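Local coordinates for protein disulfide isomerase (Pseudomonas aeruginosa, PDB 4N30) that probably acts as a thiol-disulfide oxidoreductase of the DsbA subfamily, built on a thioredoxin fold and linked to the introduction of disulfide bonds, at residues C69-Y72 with T73-K77; A120-S123 with A124-A127; E155-A158 with K159-L163; L170-D173 with I174-K178. One frame throughout, in Å; residues are numbered along the deposited sequence. Where two conformers were deposited one is given.

All four contacts are local: contacts 1, 2 and 4 run along single helices, and contact 3 spans the junction of two. Contact 2, in helix 99-131, is the buried one and rests on aromatic and aliphatic packing; contact 1, in helix 67-81, is half buried and adds a threonine hydroxyl close to a backbone carbonyl and an arginine against a valine. The two touch, K77 and T73 meeting W122. Contacts 3 and 4 lie at the surface and share helix 162-177, the first capping its start and the second running to its end, with nearest atoms about 8 Å apart. Both bring in salt bridges, and contact 3 adds a disulfide. Contacts 1 and 4 fall on opposite sides of the chain's centre.

Contact 1 (C69-Y72 with T73-K77); sequences CKVY and TPRLK
Y72 and L76, V71 and R75, and C69 and T73 form three i to i+4 pairs along helix 67-81, the helix of the beta-alpha-beta unit that joins strands 56-62 and 86-92 in the thioredoxin fold. C69 lies near its start and is probably the second cysteine of a thioredoxin-type CxxC motif. The polar pairing centres on C69 O, which accepts T73 N at 2.9 Å and also has T73 OG1 2.8 Å away. That hydroxyl hydrogen-bonds E60 OE2 as well, and its single proton can serve only one acceptor at a time. One turn on, L76 N donates to Y72 O at 2.9 Å, almost in line with the carbonyl. Between these bonds the helix kinks at P74: its nitrogen has no hydrogen to give, and K70 O is met instead by P74 CD at 3.2 Å. Apolar packing joins Y72 to L76. With CG trans to the backbone N (chi1 -173°), the phenol ring runs forward along the helix; L76 CB sits above one ring face near the rim, and L76 CD2 comes 3.8 Å from Y72 CE2. The phenol hydroxyl goes on to bond A203 O, while L76 continues inward against I58 and L88 of the sheet. The third kind of contact is aliphatic against charged: the R75 chain, extended from CG to NE, runs back along the helix past V71 O and sets one face of its guanidinium against V71 CG2, which in the V71 conformer described here lies 3.4 Å from R75 NH2.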
loop_
_atom_site.group_PDB
_atom_site.type_symbol
_atom_site.label_atom_id
_atom_site.label_comp_id
_atom_site.label_asym_id
_atom_site.label_seq_id
_atom_site.Cartn_x
_atom_site.Cartn_y
_atom_site.Cartn_z
ATOM N N CYS A 69 -0.951 9.253 4.804
ATOM C CA CYS A 69 -1.443 7.947 4.336
ATOM C C CYS A 69 -2.701 7.522 5.082
ATOM O O CYS A 69 -3.573 6.898 4.449
ATOM C CB CYS A 69 -0.345 6.919 4.509
ATOM S SG CYS A 69 1.079 7.156 3.432
ATOM N N LYS A 70 -2.777 7.822 6.389
ATOM C CA LYS A 70 -3.956 7.461 7.078
ATOM C C LYS A 70 -5.251 8.118 6.533
ATOM O O LYS A 70 -6.257 7.458 6.356
ATOM C CB LYS A 70 -3.758 7.796 8.603
ATOM C CG LYS A 70 -5.034 7.521 9.423
ATOM C CD LYS A 70 -4.808 7.702 10.911
ATOM C CE LYS A 70 -6.063 7.381 11.634
ATOM N NZ LYS A 70 -5.998 7.283 13.139
ATOM N N VAL A 71 -5.194 9.396 6.222
ATOM C CA VAL A 71 -6.444 9.992 5.704
ATOM C C VAL A 71 -6.620 9.691 4.204
ATOM O O VAL A 71 -7.706 9.642 3.682
ATOM C CB VAL A 71 -6.509 11.499 6.017
ATOM C CG1 VAL A 71 -5.325 12.213 5.388
ATOM C CG2 VAL A 71 -7.811 12.139 5.554
ATOM N N TYR A 72 -5.526 9.510 3.484
ATOM C CA TYR A 72 -5.651 9.384 2.030
ATOM C C TYR A 72 -6.023 8.006 1.613
ATOM O O TYR A 72 -6.796 7.857 0.609
ATOM C CB TYR A 72 -4.255 9.733 1.381
ATOM C CG TYR A 72 -4.294 9.798 -0.092
ATOM C CD1 TYR A 72 -5.102 10.784 -0.757
ATOM C CD2 TYR A 72 -3.529 8.963 -0.851
ATOM C CE1 TYR A 72 -5.135 10.836 -2.144
ATOM C CE2 TYR A 72 -3.522 9.078 -2.254
ATOM C CZ TYR A 72 -4.334 10.031 -2.860
ATOM O OH TYR A 72 -4.304 10.034 -4.269
ATOM N N THR A 73 -5.546 6.955 2.313
ATOM C CA THR A 73 -5.757 5.621 1.768
ATOM C C THR A 73 -7.290 5.257 1.622
ATOM O O THR A 73 -7.670 4.765 0.582
ATOM C CB THR A 73 -5.004 4.611 2.624
ATOM O OG1 THR A 73 -3.579 4.877 2.574
ATOM C CG2 THR A 73 -5.155 3.193 2.095
ATOM N N PRO A 74 -8.137 5.495 2.630
ATOM C CA PRO A 74 -9.549 5.172 2.453
ATOM C C PRO A 74 -10.190 5.966 1.324
ATOM O O PRO A 74 -11.093 5.479 0.592
ATOM C CB PRO A 74 -10.175 5.472 3.803
ATOM C CG PRO A 74 -9.129 6.086 4.677
ATOM C CD PRO A 74 -7.805 5.980 4.003
ATOM N N ARG A 75 -9.738 7.194 1.108
ATOM C CA ARG A 75 -10.344 8.084 0.087
ATOM C C ARG A 75 -9.907 7.533 -1.279
ATOM O O ARG A 75 -10.739 7.456 -2.221
ATOM C CB ARG A 75 -9.891 9.531 0.226
ATOM C CG ARG A 75 -10.278 10.139 1.550
ATOM C CD ARG A 75 -9.793 11.547 1.639
ATOM N NE ARG A 75 -10.278 12.132 2.852
ATOM C CZ ARG A 75 -10.037 13.389 3.179
ATOM N NH1 ARG A 75 -9.350 14.189 2.343
ATOM N NH2 ARG A 75 -10.499 13.836 4.328
ATOM N N LEU A 76 -8.678 7.071 -1.403
ATOM C CA LEU A 76 -8.246 6.497 -2.626
ATOM C C LEU A 76 -8.945 5.170 -2.954
ATOM O O LEU A 76 -9.323 4.911 -4.119
ATOM C CB LEU A 76 -6.741 6.275 -2.546
ATOM C CG LEU A 76 -6.054 5.762 -3.788
ATOM C CD1 LEU A 76 -6.186 6.774 -4.920
ATOM C CD2 LEU A 76 -4.535 5.642 -3.473
ATOM N N LYS A 77 -9.198 4.321 -1.951
ATOM C CA LYS A 77 -9.949 3.096 -2.168
ATOM C C LYS A 77 -11.402 3.451 -2.664
ATOM O O LYS A 77 -11.887 2.749 -3.557
ATOM C CB LYS A 77 -10.004 2.320 -0.878
ATOM C CG LYS A 77 -8.639 1.696 -0.475
ATOM C CD LYS A 77 -8.652 1.064 0.929
ATOM C CE LYS A 77 -9.509 -0.150 0.901
ATOM N NZ LYS A 77 -9.819 -0.591 2.280
#

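Contact 2 (A120-S123 with A124-A127); sequences AFWS and AIDA
I125 reaches back one turn to F121 and W122: its CD1 methyl lies over the face of the W122 indole, while its CG1 stands over one face of the F121 ring. The methyl is 4.1 Å from the centroid of the six-membered ring of W122 and 28° off the normal, a CH-pi contact placed toward the rim near CE3. F121 CD2 approaches the same indole face, so the methyl and the phenyl edge share it. The isoleucine gets there because CG1 is turned away from its own carbonyl carbon (chi1 -75°) and the branch then runs out straight to CD1. Its backbone N donates to F121 O at 2.9 Å. This turn belongs to the long helix 99-131 of the helical part that accompanies the thioredoxin fold in DsbA proteins, and here it presses on the sheet: W122 and I125 both touch W90, and F121 meets that ring edge-to-face. A124 turns a different side of the helix. Its N bonds A120 O at 2.8 Å and, weakly, F121 O, while its CB rests 3.3 Å from A120 O and packs against V109, A112 and F146. In the conformer described here S123 OG bonds K119 O, one turn earlier; its backbone O accepts A127 N at 2.9 Å. On the more exposed side W122 O takes two donors, D126 N at 3.1 Å and a water at 2.8 Å; in the D126 conformer described here that water also donates to D126 OD1 at 2.7 Å, so the bridge is probably partial.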
loop_
_atom_site.group_PDB
_atom_site.type_symbol
_atom_site.label_atom_id
_atom_site.label_comp_id
_atom_site.label_asym_id
_atom_site.label_seq_id
_atom_site.Cartn_x
_atom_site.Cartn_y
_atom_site.Cartn_z
ATOM N N ALA A 120 -7.914 -9.797 4.316
ATOM C CA ALA A 120 -7.201 -9.627 5.585
ATOM C C ALA A 120 -6.146 -8.510 5.516
ATOM O O ALA A 120 -5.981 -7.796 6.511
ATOM C CB ALA A 120 -6.548 -10.954 6.062
ATOM N N PHE A 121 -5.458 -8.441 4.402
ATOM C CA PHE A 121 -4.440 -7.443 4.232
ATOM C C PHE A 121 -5.032 -6.031 4.353
ATOM O O PHE A 121 -4.556 -5.219 5.181
ATOM C CB PHE A 121 -3.760 -7.617 2.861
ATOM C CG PHE A 121 -2.776 -6.540 2.514
ATOM C CD1 PHE A 121 -1.454 -6.761 2.826
ATOM C CD2 PHE A 121 -3.113 -5.362 1.865
ATOM C CE1 PHE A 121 -0.460 -5.839 2.496
ATOM C CE2 PHE A 121 -2.111 -4.441 1.523
ATOM C CZ PHE A 121 -0.799 -4.676 1.881
ATOM N N TRP A 122 -6.097 -5.752 3.638
ATOM C CA TRP A 122 -6.670 -4.416 3.688
ATOM C C TRP A 122 -7.425 -4.142 4.965
ATOM O O TRP A 122 -7.372 -3.016 5.435
ATOM C CB TRP A 122 -7.546 -4.181 2.431
ATOM C CG TRP A 122 -6.720 -4.078 1.208
ATOM C CD1 TRP A 122 -6.494 -5.073 0.258
ATOM C CD2 TRP A 122 -5.976 -2.944 0.757
ATOM N NE1 TRP A 122 -5.628 -4.640 -0.720
ATOM C CE2 TRP A 122 -5.310 -3.322 -0.479
ATOM C CE3 TRP A 122 -5.775 -1.605 1.251
ATOM C CZ2 TRP A 122 -4.472 -2.450 -1.141
ATOM C CZ3 TRP A 122 -4.960 -0.727 0.534
ATOM C CH2 TRP A 122 -4.302 -1.171 -0.655
ATOM N N SER A 123 -7.984 -5.172 5.579
ATOM C CA SER A 123 -8.559 -5.001 6.892
ATOM C C SER A 123 -7.494 -4.704 7.927
ATOM O O SER A 123 -7.734 -3.881 8.825
ATOM C CB SER A 123 -9.406 -6.214 7.317
ATOM O OG SER A 123 -10.560 -6.271 6.526
ATOM N N ALA A 124 -6.315 -5.284 7.790
ATOM C CA ALA A 124 -5.217 -5.074 8.777
ATOM C C ALA A 124 -4.718 -3.650 8.567
ATOM O O ALA A 124 -4.287 -2.979 9.540
ATOM C CB ALA A 124 -4.112 -6.083 8.639
ATOM N N ILE A 125 -4.618 -3.183 7.301
ATOM C CA ILE A 125 -4.226 -1.764 7.058
ATOM C C ILE A 125 -5.169 -0.806 7.810
ATOM O O ILE A 125 -4.747 0.135 8.536
ATOM C CB ILE A 125 -4.229 -1.479 5.545
ATOM C CG1 ILE A 125 -2.991 -2.136 4.911
ATOM C CG2 ILE A 125 -4.213 0.080 5.287
ATOM C CD1 ILE A 125 -2.844 -2.029 3.446
ATOM N N ASP A 126 -6.499 -1.013 7.680
ATOM C CA ASP A 126 -7.469 -0.172 8.407
ATOM C C ASP A 126 -7.300 -0.285 9.893
ATOM O O ASP A 126 -7.345 0.710 10.652
ATOM C CB ASP A 126 -8.926 -0.564 8.048
ATOM C CG ASP A 126 -9.326 -0.168 6.640
ATOM O OD1 ASP A 126 -8.659 0.663 6.063
ATOM O OD2 ASP A 126 -10.318 -0.811 6.145
ATOM N N ALA A 127 -7.162 -1.511 10.360
ATOM C CA ALA A 127 -7.065 -1.695 11.814
ATOM C C ALA A 127 -5.830 -0.998 12.356
ATOM O O ALA A 127 -5.883 -0.400 13.450
ATOM C CB ALA A 127 -6.991 -3.203 12.127
HETATM O O HOH W 1 -7.627 -0.637 3.960
#

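Contact 3 (E155-A158 with K159-L163); sequences EKCA and KDNEL
N161 N bonds C157 O at 2.9 Å, and with this last turn helix 151-160 ends, since N161 adopts an extended backbone (psi 115°) before helix 162-177 begins. A water donates to A158 O at 2.7 Å and to N161 O, joining the final turn of one helix to the junction with the next. Among the side chains, C157 and N161 lie against each other. N161 takes the N-cap position of helix 162-177: with CG trans to the backbone N (chi1 -176°) OD1 reaches I164 N and accepts its hydrogen, while CB, at 3.8 Å, and less closely ND2 flank C157 SG. I114 of helix 99-131 packs on both residues. On the outer side, the K156 chain crosses D160, with CG 3.5 Å from D160 OD2, although its ammonium group ends 5.7 Å from that oxygen. D160 is instead paired with its neighbour: K159, bent at its last two torsions, brings NZ to 2.8 Å from D160 OD1, meeting it on the syn side close to the carboxylate plane. The K156 ammonium may add to the positive field on D160 and so favour its ionised form. On the other flank C157 SG is in disulfide with C111 SG, a covalent tie that fixes the end of helix 151-160 to helix 99-131 right beside the residue capping the following helix.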
loop_
_atom_site.group_PDB
_atom_site.type_symbol
_atom_site.label_atom_id
_atom_site.label_comp_id
_atom_site.label_asym_id
_atom_site.label_seq_id
_atom_site.Cartn_x
_atom_site.Cartn_y
_atom_site.Cartn_z
ATOM N N GLU A 155 1.898 -12.549 15.092
ATOM C CA GLU A 155 3.109 -11.984 15.683
ATOM C C GLU A 155 4.356 -12.774 15.377
ATOM O O GLU A 155 5.429 -12.248 15.185
ATOM C CB GLU A 155 2.927 -11.889 17.199
ATOM C CG GLU A 155 1.820 -10.892 17.611
ATOM C CD GLU A 155 1.288 -11.057 19.038
ATOM O OE1 GLU A 155 1.948 -11.725 19.874
ATOM O OE2 GLU A 155 0.184 -10.516 19.320
ATOM N N LYS A 156 4.242 -14.124 15.362
ATOM C CA LYS A 156 5.394 -14.889 15.013
ATOM C C LYS A 156 5.874 -14.606 13.614
ATOM O O LYS A 156 7.064 -14.578 13.344
ATOM C CB LYS A 156 5.111 -16.396 15.256
ATOM C CG LYS A 156 6.365 -17.194 15.016
ATOM C CD LYS A 156 6.167 -18.709 15.155
ATOM C CE LYS A 156 5.698 -19.076 16.528
ATOM N NZ LYS A 156 5.758 -20.581 16.741
ATOM N N CYS A 157 4.911 -14.572 12.687
ATOM C CA CYS A 157 5.275 -14.289 11.321
ATOM C C CYS A 157 5.979 -12.889 11.181
ATOM O O CYS A 157 6.987 -12.803 10.483
ATOM C CB CYS A 157 3.974 -14.349 10.503
ATOM S SG CYS A 157 4.162 -13.745 8.756
ATOM N N ALA A 158 5.467 -11.908 11.927
ATOM C CA ALA A 158 6.151 -10.581 11.822
ATOM C C ALA A 158 7.543 -10.678 12.375
ATOM O O ALA A 158 8.461 -10.039 11.802
ATOM C CB ALA A 158 5.346 -9.536 12.521
ATOM N N LYS A 159 7.773 -11.467 13.419
ATOM C CA LYS A 159 9.098 -11.656 13.955
ATOM C C LYS A 159 10.046 -12.460 13.074
ATOM O O LYS A 159 11.267 -12.192 12.996
ATOM C CB LYS A 159 8.949 -12.275 15.385
ATOM C CG LYS A 159 10.262 -12.464 16.167
ATOM C CD LYS A 159 10.008 -12.940 17.609
ATOM C CE LYS A 159 9.598 -14.393 17.752
ATOM N NZ LYS A 159 10.634 -15.386 17.341
ATOM N N ASP A 160 9.546 -13.529 12.445
ATOM C CA ASP A 160 10.415 -14.565 11.915
ATOM C C ASP A 160 10.448 -14.661 10.405
ATOM O O ASP A 160 11.403 -15.161 9.863
ATOM C CB ASP A 160 10.037 -15.987 12.423
ATOM C CG ASP A 160 10.267 -16.207 13.868
ATOM O OD1 ASP A 160 10.923 -15.364 14.533
ATOM O OD2 ASP A 160 9.772 -17.239 14.375
ATOM N N ASN A 161 9.378 -14.268 9.711
ATOM C CA ASN A 161 9.301 -14.636 8.278
ATOM C C ASN A 161 10.170 -13.676 7.481
ATOM O O ASN A 161 9.901 -12.465 7.355
ATOM C CB ASN A 161 7.819 -14.515 7.900
ATOM C CG ASN A 161 7.575 -14.960 6.495
ATOM O OD1 ASN A 161 8.338 -14.598 5.566
ATOM N ND2 ASN A 161 6.498 -15.768 6.266
ATOM N N GLU A 162 11.226 -14.230 6.881
ATOM C CA GLU A 162 12.177 -13.423 6.117
ATOM C C GLU A 162 11.713 -13.192 4.722
ATOM O O GLU A 162 12.187 -12.216 4.114
ATOM C CB GLU A 162 13.543 -14.106 6.086
ATOM C CG GLU A 162 14.130 -14.339 7.480
ATOM C CD GLU A 162 15.511 -14.978 7.416
ATOM O OE1 GLU A 162 15.594 -16.232 7.478
ATOM O OE2 GLU A 162 16.493 -14.229 7.225
ATOM N N LEU A 163 10.808 -14.018 4.188
ATOM C CA LEU A 163 10.273 -13.772 2.843
ATOM C C LEU A 163 9.502 -12.470 2.826
ATOM O O LEU A 163 9.706 -11.619 1.933
ATOM C CB LEU A 163 9.484 -14.946 2.370
ATOM C CG LEU A 163 10.220 -16.323 2.197
ATOM C CD1 LEU A 163 9.259 -17.426 1.777
ATOM C CD2 LEU A 163 11.251 -16.204 1.100
HETATM O O HOH W 2 9.788 -10.740 9.546
#

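Contact 4 (L170-D173 with I174-K178); sequences LDID and IARSK
I174 packs on L170 one turn earlier: I174 CD1 lies 4.0 Å from L170 CG as the two side chains cross, and I174 N bonds L170 O at 2.9 Å. A175 donates its N to D171 O and holds its small CB 3.4 Å from I172 O. R176 makes two side-chain contacts. Bent at chi3 (-66°), its chain turns back beside I172, so that I172 CG2 sits over the centre of one guanidinium face, 3.5 Å from R176 CZ. The same group makes a salt bridge to D173, R176 NH2 to OD1 3.0 Å; the bond is weak, with an N-H···O angle of 122°, and the two planes are turned 29° apart. S177 folds its hydroxyl back onto the helix, where OG donates to I174 O at 2.8 Å. The helix stops there, and K178 N makes weak bonds to I174 O and A175 O. Along its inner side helix 162-177 rests on the thioredoxin sheet and its loops: I174 and A175 touch Y61 of strand 56-62, I172 lies on L93 and P94, and at the end of strand 86-92 D171 OD1 forms a salt bridge to R91 NE and OD2 accepts H92 N.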
loop_
_atom_site.group_PDB
_atom_site.type_symbol
_atom_site.label_atom_id
_atom_site.label_comp_id
_atom_site.label_asym_id
_atom_site.label_seq_id
_atom_site.Cartn_x
_atom_site.Cartn_y
_atom_site.Cartn_z
ATOM N N LEU A 170 12.263 -4.885 -0.626
ATOM C CA LEU A 170 12.284 -4.728 -2.061
ATOM C C LEU A 170 11.461 -3.512 -2.460
ATOM O O LEU A 170 11.871 -2.713 -3.344
ATOM C CB LEU A 170 11.722 -5.971 -2.787
ATOM C CG LEU A 170 11.831 -5.916 -4.318
ATOM C CD1 LEU A 170 13.314 -5.732 -4.708
ATOM C CD2 LEU A 170 11.274 -7.206 -4.912
ATOM N N ASP A 171 10.244 -3.370 -1.906
ATOM C CA ASP A 171 9.451 -2.145 -2.215
ATOM C C ASP A 171 10.215 -0.901 -1.817
ATOM O O ASP A 171 10.236 0.057 -2.618
ATOM C CB ASP A 171 8.137 -2.143 -1.449
ATOM C CG ASP A 171 7.068 -3.002 -2.027
ATOM O OD1 ASP A 171 7.209 -3.472 -3.219
ATOM O OD2 ASP A 171 5.980 -3.122 -1.372
ATOM N N ILE A 172 10.887 -0.902 -0.678
ATOM C CA ILE A 172 11.624 0.266 -0.221
ATOM C C ILE A 172 12.811 0.587 -1.156
ATOM O O ILE A 172 13.042 1.729 -1.625
ATOM C CB ILE A 172 12.178 0.037 1.187
ATOM C CG1 ILE A 172 11.007 -0.025 2.173
ATOM C CG2 ILE A 172 13.124 1.208 1.591
ATOM C CD1 ILE A 172 11.529 -0.630 3.505
ATOM N N ASP A 173 13.479 -0.474 -1.600
ATOM C CA ASP A 173 14.644 -0.358 -2.521
ATOM C C ASP A 173 14.177 0.156 -3.855
ATOM O O ASP A 173 14.841 1.075 -4.441
ATOM C CB ASP A 173 15.341 -1.735 -2.726
ATOM C CG ASP A 173 16.088 -2.202 -1.510
ATOM O OD1 ASP A 173 16.246 -1.471 -0.515
ATOM O OD2 ASP A 173 16.425 -3.404 -1.643
ATOM N N ILE A 174 13.047 -0.310 -4.377
ATOM C CA ILE A 174 12.487 0.200 -5.618
ATOM C C ILE A 174 12.125 1.658 -5.473
ATOM O O ILE A 174 12.439 2.510 -6.357
ATOM C CB ILE A 174 11.322 -0.620 -6.139
ATOM C CG1 ILE A 174 11.827 -2.005 -6.558
ATOM C CG2 ILE A 174 10.570 0.076 -7.267
ATOM C CD1 ILE A 174 10.707 -2.964 -6.749
ATOM N N ALA A 175 11.444 1.995 -4.357
ATOM C CA ALA A 175 11.143 3.387 -4.096
ATOM C C ALA A 175 12.354 4.256 -4.152
ATOM O O ALA A 175 12.329 5.318 -4.805
ATOM C CB ALA A 175 10.356 3.540 -2.797
ATOM N N ARG A 176 13.425 3.866 -3.477
ATOM C CA ARG A 176 14.624 4.682 -3.418
ATOM C C ARG A 176 15.269 4.752 -4.784
ATOM O O ARG A 176 15.751 5.859 -5.152
ATOM C CB ARG A 176 15.580 4.166 -2.318
ATOM C CG ARG A 176 14.957 4.419 -0.907
ATOM C CD ARG A 176 15.962 4.301 0.233
ATOM N NE ARG A 176 16.387 2.907 0.290
ATOM C CZ ARG A 176 16.506 2.136 1.382
ATOM N NH1 ARG A 176 16.236 2.635 2.626
ATOM N NH2 ARG A 176 16.885 0.872 1.179
ATOM N N SER A 177 15.240 3.706 -5.556
ATOM C CA SER A 177 15.802 3.701 -6.947
ATOM C C SER A 177 15.064 4.690 -7.782
ATOM O O SER A 177 15.601 5.225 -8.804
ATOM C CB SER A 177 15.726 2.297 -7.587
ATOM O OG SER A 177 14.481 1.963 -8.151
ATOM N N LYS A 178 13.795 4.978 -7.485
ATOM C CA LYS A 178 12.947 5.912 -8.270
ATOM C C LYS A 178 13.037 7.264 -7.608
ATOM O O LYS A 178 12.368 8.199 -8.060
ATOM C CB LYS A 178 11.492 5.443 -8.265
ATOM C CG LYS A 178 11.235 4.221 -9.132
ATOM C CD LYS A 178 9.739 3.949 -9.046
ATOM C CE LYS A 178 9.329 2.620 -9.637
ATOM N NZ LYS A 178 8.851 2.953 -11.002
#